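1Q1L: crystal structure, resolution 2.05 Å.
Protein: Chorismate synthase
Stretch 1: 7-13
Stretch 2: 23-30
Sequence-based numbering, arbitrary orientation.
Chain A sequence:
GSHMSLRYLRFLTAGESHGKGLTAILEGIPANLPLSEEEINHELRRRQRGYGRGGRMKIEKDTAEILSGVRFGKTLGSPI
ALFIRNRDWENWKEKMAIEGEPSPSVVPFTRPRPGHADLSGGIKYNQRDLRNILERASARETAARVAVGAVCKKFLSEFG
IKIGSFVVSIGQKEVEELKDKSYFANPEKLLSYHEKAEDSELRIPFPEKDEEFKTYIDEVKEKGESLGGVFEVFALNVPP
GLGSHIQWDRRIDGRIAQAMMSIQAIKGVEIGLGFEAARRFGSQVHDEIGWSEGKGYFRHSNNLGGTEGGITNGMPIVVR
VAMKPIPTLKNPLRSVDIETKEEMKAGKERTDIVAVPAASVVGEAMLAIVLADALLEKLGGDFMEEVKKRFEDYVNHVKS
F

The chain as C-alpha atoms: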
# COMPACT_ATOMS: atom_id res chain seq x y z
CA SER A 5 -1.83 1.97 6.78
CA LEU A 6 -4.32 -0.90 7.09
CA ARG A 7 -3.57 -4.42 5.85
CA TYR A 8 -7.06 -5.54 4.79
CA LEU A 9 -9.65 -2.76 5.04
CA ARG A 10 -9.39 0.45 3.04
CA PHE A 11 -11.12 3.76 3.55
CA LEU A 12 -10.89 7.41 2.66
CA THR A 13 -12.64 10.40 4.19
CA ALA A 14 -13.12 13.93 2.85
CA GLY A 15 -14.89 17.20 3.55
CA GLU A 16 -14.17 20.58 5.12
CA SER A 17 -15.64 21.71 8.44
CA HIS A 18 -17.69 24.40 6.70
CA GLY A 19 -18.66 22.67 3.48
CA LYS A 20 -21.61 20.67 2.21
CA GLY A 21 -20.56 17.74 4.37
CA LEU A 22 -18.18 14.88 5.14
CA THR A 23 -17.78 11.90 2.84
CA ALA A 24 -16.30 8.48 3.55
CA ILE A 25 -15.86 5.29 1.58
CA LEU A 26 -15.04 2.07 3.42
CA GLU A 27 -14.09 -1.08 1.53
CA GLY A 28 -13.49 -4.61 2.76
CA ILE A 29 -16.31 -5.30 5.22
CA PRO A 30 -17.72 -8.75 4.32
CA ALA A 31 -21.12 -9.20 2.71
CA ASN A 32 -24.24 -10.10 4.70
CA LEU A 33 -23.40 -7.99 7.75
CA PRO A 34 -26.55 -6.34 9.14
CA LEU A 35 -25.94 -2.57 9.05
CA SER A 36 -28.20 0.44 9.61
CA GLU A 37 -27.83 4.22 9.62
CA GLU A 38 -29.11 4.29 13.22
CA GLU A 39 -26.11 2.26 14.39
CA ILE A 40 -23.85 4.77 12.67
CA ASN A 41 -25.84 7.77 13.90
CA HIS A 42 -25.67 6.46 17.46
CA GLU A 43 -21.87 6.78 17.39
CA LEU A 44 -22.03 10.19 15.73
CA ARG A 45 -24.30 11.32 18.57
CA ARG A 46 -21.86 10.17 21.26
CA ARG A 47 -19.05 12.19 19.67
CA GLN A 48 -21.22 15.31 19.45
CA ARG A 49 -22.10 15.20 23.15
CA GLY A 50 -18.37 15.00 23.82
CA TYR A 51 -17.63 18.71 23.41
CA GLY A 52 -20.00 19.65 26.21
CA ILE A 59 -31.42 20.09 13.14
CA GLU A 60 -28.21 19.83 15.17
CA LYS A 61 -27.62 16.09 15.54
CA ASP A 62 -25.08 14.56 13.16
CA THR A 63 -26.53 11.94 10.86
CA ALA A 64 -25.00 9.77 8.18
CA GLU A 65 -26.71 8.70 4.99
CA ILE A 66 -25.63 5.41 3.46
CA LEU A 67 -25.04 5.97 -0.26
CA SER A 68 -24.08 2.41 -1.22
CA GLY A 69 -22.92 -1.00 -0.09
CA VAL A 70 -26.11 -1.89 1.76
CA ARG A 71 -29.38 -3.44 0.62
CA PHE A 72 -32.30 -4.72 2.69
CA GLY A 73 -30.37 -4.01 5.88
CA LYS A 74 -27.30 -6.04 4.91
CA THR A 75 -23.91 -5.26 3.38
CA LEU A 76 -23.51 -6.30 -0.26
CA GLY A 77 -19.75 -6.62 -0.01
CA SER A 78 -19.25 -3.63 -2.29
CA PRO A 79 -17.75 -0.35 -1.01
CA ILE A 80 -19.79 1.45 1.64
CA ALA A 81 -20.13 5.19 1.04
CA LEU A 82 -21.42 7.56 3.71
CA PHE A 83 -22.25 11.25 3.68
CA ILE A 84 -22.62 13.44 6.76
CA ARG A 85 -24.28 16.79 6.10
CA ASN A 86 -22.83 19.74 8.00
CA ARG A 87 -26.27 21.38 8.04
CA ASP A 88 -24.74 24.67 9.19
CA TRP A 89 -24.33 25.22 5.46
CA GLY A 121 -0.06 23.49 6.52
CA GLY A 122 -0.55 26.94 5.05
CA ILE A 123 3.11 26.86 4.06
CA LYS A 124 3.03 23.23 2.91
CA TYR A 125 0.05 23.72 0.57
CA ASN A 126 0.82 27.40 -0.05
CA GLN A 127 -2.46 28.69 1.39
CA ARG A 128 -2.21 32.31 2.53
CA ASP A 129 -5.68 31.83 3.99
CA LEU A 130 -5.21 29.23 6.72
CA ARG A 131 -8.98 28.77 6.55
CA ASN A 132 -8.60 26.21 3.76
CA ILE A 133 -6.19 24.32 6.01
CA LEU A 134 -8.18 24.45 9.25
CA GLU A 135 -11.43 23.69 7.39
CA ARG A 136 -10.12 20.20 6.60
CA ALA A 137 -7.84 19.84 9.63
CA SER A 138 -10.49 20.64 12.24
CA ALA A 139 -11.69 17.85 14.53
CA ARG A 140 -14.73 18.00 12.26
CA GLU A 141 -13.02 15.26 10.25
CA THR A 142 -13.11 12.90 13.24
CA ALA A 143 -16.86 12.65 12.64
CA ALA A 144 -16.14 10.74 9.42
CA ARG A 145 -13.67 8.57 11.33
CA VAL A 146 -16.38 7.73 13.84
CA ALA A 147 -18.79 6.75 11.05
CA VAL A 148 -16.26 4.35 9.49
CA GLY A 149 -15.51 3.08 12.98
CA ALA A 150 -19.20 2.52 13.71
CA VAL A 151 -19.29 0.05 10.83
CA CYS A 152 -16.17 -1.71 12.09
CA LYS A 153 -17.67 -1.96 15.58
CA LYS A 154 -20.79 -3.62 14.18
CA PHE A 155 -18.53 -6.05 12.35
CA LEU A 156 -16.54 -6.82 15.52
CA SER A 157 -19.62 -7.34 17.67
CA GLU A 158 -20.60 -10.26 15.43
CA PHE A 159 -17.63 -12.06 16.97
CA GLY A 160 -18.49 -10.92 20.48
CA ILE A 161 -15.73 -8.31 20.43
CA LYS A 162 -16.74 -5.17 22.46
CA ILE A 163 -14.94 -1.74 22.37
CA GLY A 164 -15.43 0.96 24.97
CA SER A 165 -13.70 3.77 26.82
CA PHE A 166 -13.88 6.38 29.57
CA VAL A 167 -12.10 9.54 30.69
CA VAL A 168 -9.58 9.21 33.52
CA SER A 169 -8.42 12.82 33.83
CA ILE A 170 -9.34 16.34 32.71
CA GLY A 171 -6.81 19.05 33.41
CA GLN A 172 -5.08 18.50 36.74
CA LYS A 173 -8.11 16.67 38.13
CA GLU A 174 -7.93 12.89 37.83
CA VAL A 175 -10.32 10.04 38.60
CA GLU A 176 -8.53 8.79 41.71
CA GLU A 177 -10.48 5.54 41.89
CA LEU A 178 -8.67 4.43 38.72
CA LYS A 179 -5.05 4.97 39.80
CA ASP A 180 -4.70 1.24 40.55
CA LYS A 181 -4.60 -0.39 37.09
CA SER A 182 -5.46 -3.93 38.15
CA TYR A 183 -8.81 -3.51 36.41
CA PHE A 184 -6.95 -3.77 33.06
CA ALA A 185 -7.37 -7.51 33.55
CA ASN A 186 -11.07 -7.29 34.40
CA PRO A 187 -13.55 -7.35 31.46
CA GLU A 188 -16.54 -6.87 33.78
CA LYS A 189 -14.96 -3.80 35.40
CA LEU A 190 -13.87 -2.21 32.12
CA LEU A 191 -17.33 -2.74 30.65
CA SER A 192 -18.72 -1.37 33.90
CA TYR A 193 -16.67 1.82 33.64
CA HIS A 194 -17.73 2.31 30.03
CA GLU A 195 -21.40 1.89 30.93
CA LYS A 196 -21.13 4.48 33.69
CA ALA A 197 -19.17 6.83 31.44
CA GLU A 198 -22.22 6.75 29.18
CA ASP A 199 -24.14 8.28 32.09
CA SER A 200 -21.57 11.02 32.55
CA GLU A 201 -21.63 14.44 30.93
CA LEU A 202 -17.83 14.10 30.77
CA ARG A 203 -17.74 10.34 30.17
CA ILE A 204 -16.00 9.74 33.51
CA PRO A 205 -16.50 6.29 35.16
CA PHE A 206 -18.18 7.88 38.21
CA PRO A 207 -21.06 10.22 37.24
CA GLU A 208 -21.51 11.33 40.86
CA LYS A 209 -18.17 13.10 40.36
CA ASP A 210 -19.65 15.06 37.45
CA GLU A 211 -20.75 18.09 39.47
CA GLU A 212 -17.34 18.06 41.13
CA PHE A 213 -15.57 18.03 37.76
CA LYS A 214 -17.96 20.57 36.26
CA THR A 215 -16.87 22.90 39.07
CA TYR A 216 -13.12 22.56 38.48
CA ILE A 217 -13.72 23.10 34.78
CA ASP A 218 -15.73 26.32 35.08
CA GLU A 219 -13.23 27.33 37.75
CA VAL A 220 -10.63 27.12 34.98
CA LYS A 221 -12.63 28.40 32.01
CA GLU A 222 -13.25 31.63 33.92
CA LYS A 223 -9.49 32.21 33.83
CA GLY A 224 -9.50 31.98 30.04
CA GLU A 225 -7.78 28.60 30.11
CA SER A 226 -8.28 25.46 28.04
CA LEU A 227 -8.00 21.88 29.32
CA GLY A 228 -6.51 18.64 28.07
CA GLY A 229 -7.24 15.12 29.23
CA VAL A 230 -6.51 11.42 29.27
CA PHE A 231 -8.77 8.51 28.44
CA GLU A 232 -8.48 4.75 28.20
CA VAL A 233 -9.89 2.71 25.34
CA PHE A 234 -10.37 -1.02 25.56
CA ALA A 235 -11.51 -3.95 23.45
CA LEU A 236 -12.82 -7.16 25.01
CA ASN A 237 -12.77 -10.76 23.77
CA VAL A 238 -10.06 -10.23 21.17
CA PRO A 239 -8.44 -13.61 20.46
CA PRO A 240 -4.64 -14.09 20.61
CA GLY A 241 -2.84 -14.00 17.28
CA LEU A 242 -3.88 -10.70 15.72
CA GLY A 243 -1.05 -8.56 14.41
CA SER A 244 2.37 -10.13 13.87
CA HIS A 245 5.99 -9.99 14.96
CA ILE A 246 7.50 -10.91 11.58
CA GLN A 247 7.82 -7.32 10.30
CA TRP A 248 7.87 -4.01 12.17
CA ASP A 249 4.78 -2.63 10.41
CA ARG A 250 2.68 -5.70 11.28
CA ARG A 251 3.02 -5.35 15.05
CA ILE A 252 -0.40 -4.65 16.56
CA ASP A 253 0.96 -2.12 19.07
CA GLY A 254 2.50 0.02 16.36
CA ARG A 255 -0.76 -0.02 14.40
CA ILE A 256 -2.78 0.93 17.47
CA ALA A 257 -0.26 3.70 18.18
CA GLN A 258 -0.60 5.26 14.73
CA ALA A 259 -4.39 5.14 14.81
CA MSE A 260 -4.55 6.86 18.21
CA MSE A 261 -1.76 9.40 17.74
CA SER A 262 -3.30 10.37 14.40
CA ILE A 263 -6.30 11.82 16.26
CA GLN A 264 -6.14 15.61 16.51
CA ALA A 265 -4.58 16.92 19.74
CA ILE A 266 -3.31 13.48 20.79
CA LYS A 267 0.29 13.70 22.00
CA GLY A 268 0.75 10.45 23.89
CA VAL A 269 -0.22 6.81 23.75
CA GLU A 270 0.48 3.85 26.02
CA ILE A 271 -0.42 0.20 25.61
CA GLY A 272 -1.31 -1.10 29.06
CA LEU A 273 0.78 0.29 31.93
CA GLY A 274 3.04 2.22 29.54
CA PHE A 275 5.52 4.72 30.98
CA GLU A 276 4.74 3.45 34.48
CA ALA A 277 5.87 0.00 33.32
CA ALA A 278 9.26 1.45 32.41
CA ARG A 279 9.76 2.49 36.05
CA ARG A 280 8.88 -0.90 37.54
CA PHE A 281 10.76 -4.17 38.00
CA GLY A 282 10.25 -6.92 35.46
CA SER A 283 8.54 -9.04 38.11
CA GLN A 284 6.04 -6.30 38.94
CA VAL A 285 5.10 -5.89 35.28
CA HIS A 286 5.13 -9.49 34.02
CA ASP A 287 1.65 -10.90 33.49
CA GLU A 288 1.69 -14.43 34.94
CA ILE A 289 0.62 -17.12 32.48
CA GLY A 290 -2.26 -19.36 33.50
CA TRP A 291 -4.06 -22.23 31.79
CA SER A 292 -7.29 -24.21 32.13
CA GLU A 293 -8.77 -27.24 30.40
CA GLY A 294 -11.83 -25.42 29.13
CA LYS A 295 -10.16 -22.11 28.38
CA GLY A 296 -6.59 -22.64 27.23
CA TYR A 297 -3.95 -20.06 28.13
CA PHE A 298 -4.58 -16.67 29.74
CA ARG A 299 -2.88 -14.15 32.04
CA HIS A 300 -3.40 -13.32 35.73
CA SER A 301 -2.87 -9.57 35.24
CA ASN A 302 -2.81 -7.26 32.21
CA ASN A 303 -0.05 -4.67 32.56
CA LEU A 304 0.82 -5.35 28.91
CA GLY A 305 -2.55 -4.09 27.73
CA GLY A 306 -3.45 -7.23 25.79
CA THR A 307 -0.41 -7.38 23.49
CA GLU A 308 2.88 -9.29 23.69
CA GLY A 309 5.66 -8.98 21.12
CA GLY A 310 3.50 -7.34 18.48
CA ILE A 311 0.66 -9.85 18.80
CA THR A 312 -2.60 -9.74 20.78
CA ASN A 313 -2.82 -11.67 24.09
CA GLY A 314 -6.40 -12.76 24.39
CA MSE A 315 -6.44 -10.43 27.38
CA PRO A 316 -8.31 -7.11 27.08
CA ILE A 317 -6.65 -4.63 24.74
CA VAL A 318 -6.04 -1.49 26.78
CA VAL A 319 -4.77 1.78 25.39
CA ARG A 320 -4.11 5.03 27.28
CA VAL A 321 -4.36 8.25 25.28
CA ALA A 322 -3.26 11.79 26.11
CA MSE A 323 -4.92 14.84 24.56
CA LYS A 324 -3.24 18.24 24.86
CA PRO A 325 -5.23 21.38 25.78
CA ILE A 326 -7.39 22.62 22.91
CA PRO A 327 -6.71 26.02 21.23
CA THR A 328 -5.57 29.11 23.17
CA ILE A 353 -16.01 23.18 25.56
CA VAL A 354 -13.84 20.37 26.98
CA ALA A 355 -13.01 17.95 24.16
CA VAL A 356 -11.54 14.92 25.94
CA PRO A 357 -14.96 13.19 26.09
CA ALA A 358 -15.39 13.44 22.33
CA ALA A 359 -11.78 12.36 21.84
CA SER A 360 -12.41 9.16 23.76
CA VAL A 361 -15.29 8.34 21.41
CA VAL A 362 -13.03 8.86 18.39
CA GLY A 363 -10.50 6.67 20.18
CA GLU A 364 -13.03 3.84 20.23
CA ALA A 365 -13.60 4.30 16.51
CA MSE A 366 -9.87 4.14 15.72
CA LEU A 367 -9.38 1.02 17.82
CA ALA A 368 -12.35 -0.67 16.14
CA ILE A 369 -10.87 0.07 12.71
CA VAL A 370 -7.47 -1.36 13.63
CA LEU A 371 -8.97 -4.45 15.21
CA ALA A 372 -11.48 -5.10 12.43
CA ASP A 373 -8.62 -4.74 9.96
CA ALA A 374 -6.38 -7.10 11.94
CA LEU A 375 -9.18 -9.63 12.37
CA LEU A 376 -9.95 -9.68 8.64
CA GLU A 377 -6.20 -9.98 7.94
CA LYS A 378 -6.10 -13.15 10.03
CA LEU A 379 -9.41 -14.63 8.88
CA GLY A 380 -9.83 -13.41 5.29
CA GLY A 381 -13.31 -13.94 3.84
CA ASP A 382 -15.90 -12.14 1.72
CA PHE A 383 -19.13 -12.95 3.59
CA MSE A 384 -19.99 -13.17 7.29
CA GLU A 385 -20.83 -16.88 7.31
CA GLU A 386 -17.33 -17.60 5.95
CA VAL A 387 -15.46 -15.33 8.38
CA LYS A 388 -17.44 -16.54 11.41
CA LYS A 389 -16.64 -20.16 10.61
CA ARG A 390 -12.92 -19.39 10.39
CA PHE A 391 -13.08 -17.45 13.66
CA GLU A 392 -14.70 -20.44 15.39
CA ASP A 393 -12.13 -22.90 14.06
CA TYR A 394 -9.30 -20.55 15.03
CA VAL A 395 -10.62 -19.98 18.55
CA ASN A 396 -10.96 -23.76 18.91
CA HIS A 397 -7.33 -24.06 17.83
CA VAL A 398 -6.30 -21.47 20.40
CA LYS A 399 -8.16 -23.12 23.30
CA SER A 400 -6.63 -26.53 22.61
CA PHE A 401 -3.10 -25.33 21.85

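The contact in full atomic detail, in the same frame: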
# COMPACT_ATOMS: atom_id res chain seq x y z
N ARG A 7 -4.00 -3.26 6.63
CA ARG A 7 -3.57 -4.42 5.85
C ARG A 7 -4.69 -5.01 4.99
O ARG A 7 -4.43 -5.49 3.88
CB ARG A 7 -3.04 -5.53 6.78
CG ARG A 7 -2.01 -5.11 7.82
CD ARG A 7 -0.63 -4.85 7.22
NE ARG A 7 -0.51 -3.51 6.66
CZ ARG A 7 0.61 -3.02 6.12
NH1 ARG A 7 1.71 -3.77 6.08
NH2 ARG A 7 0.63 -1.79 5.64
N TYR A 8 -5.92 -4.97 5.50
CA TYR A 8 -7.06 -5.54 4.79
C TYR A 8 -8.12 -4.53 4.37
O TYR A 8 -8.51 -4.47 3.20
CB TYR A 8 -7.70 -6.62 5.66
CG TYR A 8 -8.72 -7.47 4.94
CD1 TYR A 8 -8.34 -8.65 4.29
CD2 TYR A 8 -10.07 -7.10 4.91
CE1 TYR A 8 -9.28 -9.44 3.64
CE2 TYR A 8 -11.01 -7.88 4.26
CZ TYR A 8 -10.62 -9.05 3.63
OH TYR A 8 -11.56 -9.83 3.00
N LEU A 9 -8.63 -3.76 5.33
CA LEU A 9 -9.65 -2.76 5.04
C LEU A 9 -9.02 -1.56 4.37
O LEU A 9 -7.80 -1.36 4.43
CB LEU A 9 -10.33 -2.29 6.33
CG LEU A 9 -11.19 -3.29 7.10
CD1 LEU A 9 -11.64 -2.64 8.39
CD2 LEU A 9 -12.38 -3.75 6.26
N ARG A 10 -9.85 -0.75 3.72
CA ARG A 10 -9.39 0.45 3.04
C ARG A 10 -10.50 1.48 3.20
O ARG A 10 -11.68 1.14 3.13
CB ARG A 10 -9.20 0.21 1.54
CG ARG A 10 -8.65 -1.15 1.15
CD ARG A 10 -8.93 -1.43 -0.33
NE ARG A 10 -8.06 -0.67 -1.22
CZ ARG A 10 -8.10 -0.74 -2.55
NH1 ARG A 10 -8.97 -1.53 -3.16
NH2 ARG A 10 -7.24 -0.04 -3.27
N PHE A 11 -10.12 2.72 3.44
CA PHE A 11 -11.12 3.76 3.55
C PHE A 11 -10.50 5.11 3.33
O PHE A 11 -9.30 5.30 3.50
CB PHE A 11 -11.86 3.67 4.90
CG PHE A 11 -11.13 4.29 6.07
CD1 PHE A 11 -11.23 5.65 6.33
CD2 PHE A 11 -10.38 3.49 6.94
CE1 PHE A 11 -10.60 6.22 7.44
CE2 PHE A 11 -9.75 4.05 8.05
CZ PHE A 11 -9.86 5.42 8.31
N LEU A 12 -11.32 6.05 2.88
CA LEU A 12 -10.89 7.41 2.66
C LEU A 12 -12.01 8.29 3.17
O LEU A 12 -13.17 7.90 3.11
CB LEU A 12 -10.67 7.70 1.17
CG LEU A 12 -9.44 7.08 0.52
CD1 LEU A 12 -9.46 7.37 -0.98
CD2 LEU A 12 -8.17 7.64 1.18
N THR A 13 -11.65 9.45 3.71
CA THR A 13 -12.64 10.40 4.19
C THR A 13 -12.32 11.73 3.52
O THR A 13 -11.20 11.93 3.05
CB THR A 13 -12.58 10.61 5.72
OG1 THR A 13 -11.36 11.28 6.06
CG2 THR A 13 -12.65 9.28 6.45
N THR A 23 -17.56 13.12 3.60
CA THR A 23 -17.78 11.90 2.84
C THR A 23 -16.75 10.84 3.21
O THR A 23 -15.59 11.14 3.46
CB THR A 23 -17.69 12.17 1.32
OG1 THR A 23 -18.54 13.26 0.98
CG2 THR A 23 -18.15 10.94 0.53
N ALA A 24 -17.19 9.58 3.23
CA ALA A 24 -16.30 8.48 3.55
C ALA A 24 -16.68 7.27 2.73
O ALA A 24 -17.85 7.03 2.47
CB ALA A 24 -16.38 8.13 5.03
N ILE A 25 -15.66 6.52 2.32
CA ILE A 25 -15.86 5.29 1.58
C ILE A 25 -15.02 4.25 2.28
O ILE A 25 -13.81 4.42 2.45
CB ILE A 25 -15.42 5.39 0.10
CG1 ILE A 25 -16.29 6.40 -0.65
CG2 ILE A 25 -15.53 4.02 -0.56
CD1 ILE A 25 -15.95 6.58 -2.13
N LEU A 26 -15.67 3.17 2.71
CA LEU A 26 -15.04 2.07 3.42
C LEU A 26 -15.17 0.82 2.57
O LEU A 26 -16.27 0.47 2.14
CB LEU A 26 -15.74 1.83 4.76
CG LEU A 26 -15.35 0.53 5.48
CD1 LEU A 26 -13.86 0.54 5.77
CD2 LEU A 26 -16.15 0.37 6.76
N GLU A 27 -14.06 0.13 2.34
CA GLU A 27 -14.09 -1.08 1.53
C GLU A 27 -13.45 -2.26 2.26
O GLU A 27 -12.43 -2.11 2.92
CB GLU A 27 -13.34 -0.84 0.22
CG GLU A 27 -13.41 -2.02 -0.74
CD GLU A 27 -12.56 -1.81 -1.98
OE1 GLU A 27 -11.33 -1.99 -1.88
OE2 GLU A 27 -13.12 -1.47 -3.04
N GLY A 28 -14.05 -3.43 2.13
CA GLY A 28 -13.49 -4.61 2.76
C GLY A 28 -14.37 -5.31 3.78
O GLY A 28 -14.07 -6.45 4.15
N ILE A 29 -15.42 -4.65 4.25
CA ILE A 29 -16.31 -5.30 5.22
C ILE A 29 -17.04 -6.41 4.47
O ILE A 29 -17.60 -6.17 3.40
CB ILE A 29 -17.34 -4.32 5.81
CG1 ILE A 29 -16.62 -3.20 6.55
CG2 ILE A 29 -18.26 -5.06 6.79
CD1 ILE A 29 -15.96 -3.63 7.84
N PRO A 30 -17.04 -7.64 5.01
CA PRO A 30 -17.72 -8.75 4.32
C PRO A 30 -19.19 -8.51 4.05
O PRO A 30 -19.83 -7.66 4.68
CB PRO A 30 -17.50 -9.93 5.26
CG PRO A 30 -16.20 -9.57 5.95
CD PRO A 30 -16.39 -8.11 6.24

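What happens at the start of stretch 1, before the strands pair? Arg7 stays out of reach. Tyr8 brings the edge of its ring to the backbone of the other stretch, with CE2 3.4 Å from Gly28 O and the oxygen near the ring plane, where the slightly positive ring hydrogens lie. Leu9 then lays CD2 against the loop that follows the second strand, 3.5 Å from Gly28 C and 3.9 Å from Ile29 CD1. Gly28 leaves room for this methyl: a CB there would sit 2.9 Å from Leu9 CD2, and the backbone angles at Gly28 themselves call for glycine.

How does Arg10 hold Glu27? The two form a hydrogen-bonded pair of an antiparallel ladder, with Arg10 N donating to Glu27 O at 3.0 Å and Glu27 N to Arg10 O at 2.7 Å. Their side chains emerge on the same face of the sheet, so opposite charges can meet beside the backbone bonds: Arg10 NH1 reaches Glu27 OE1 at 2.7 Å in a hydrogen-bonded salt bridge.

What does Phe11 contribute on the other face? It faces Leu26 in a non-hydrogen-bonded pair, the CA atoms 4.3 Å apart. Phe11 CB touches Leu26 CD1 at 3.8 Å, while the end of the Phe11 side chain leads away. The backbones still meet closely, Phe11 CA lying 3.0 Å from Ile25 O in a CA-H...O contact.

How does the ladder continue to Thr13? Leu12 repeats the hydrogen-bonded pattern with Ile25: Leu12 N to Ile25 O and Ile25 N to Leu12 O are both 3.0 Å. Their side chains share the face of Arg10 and Glu27. Thr13 pairs with Ala24 on the Phe11 face, its CG2 4.2 Å from Ala24 CB, and Thr13 CA approaches Thr23 O at 3.1 Å, another CA-H...O contact.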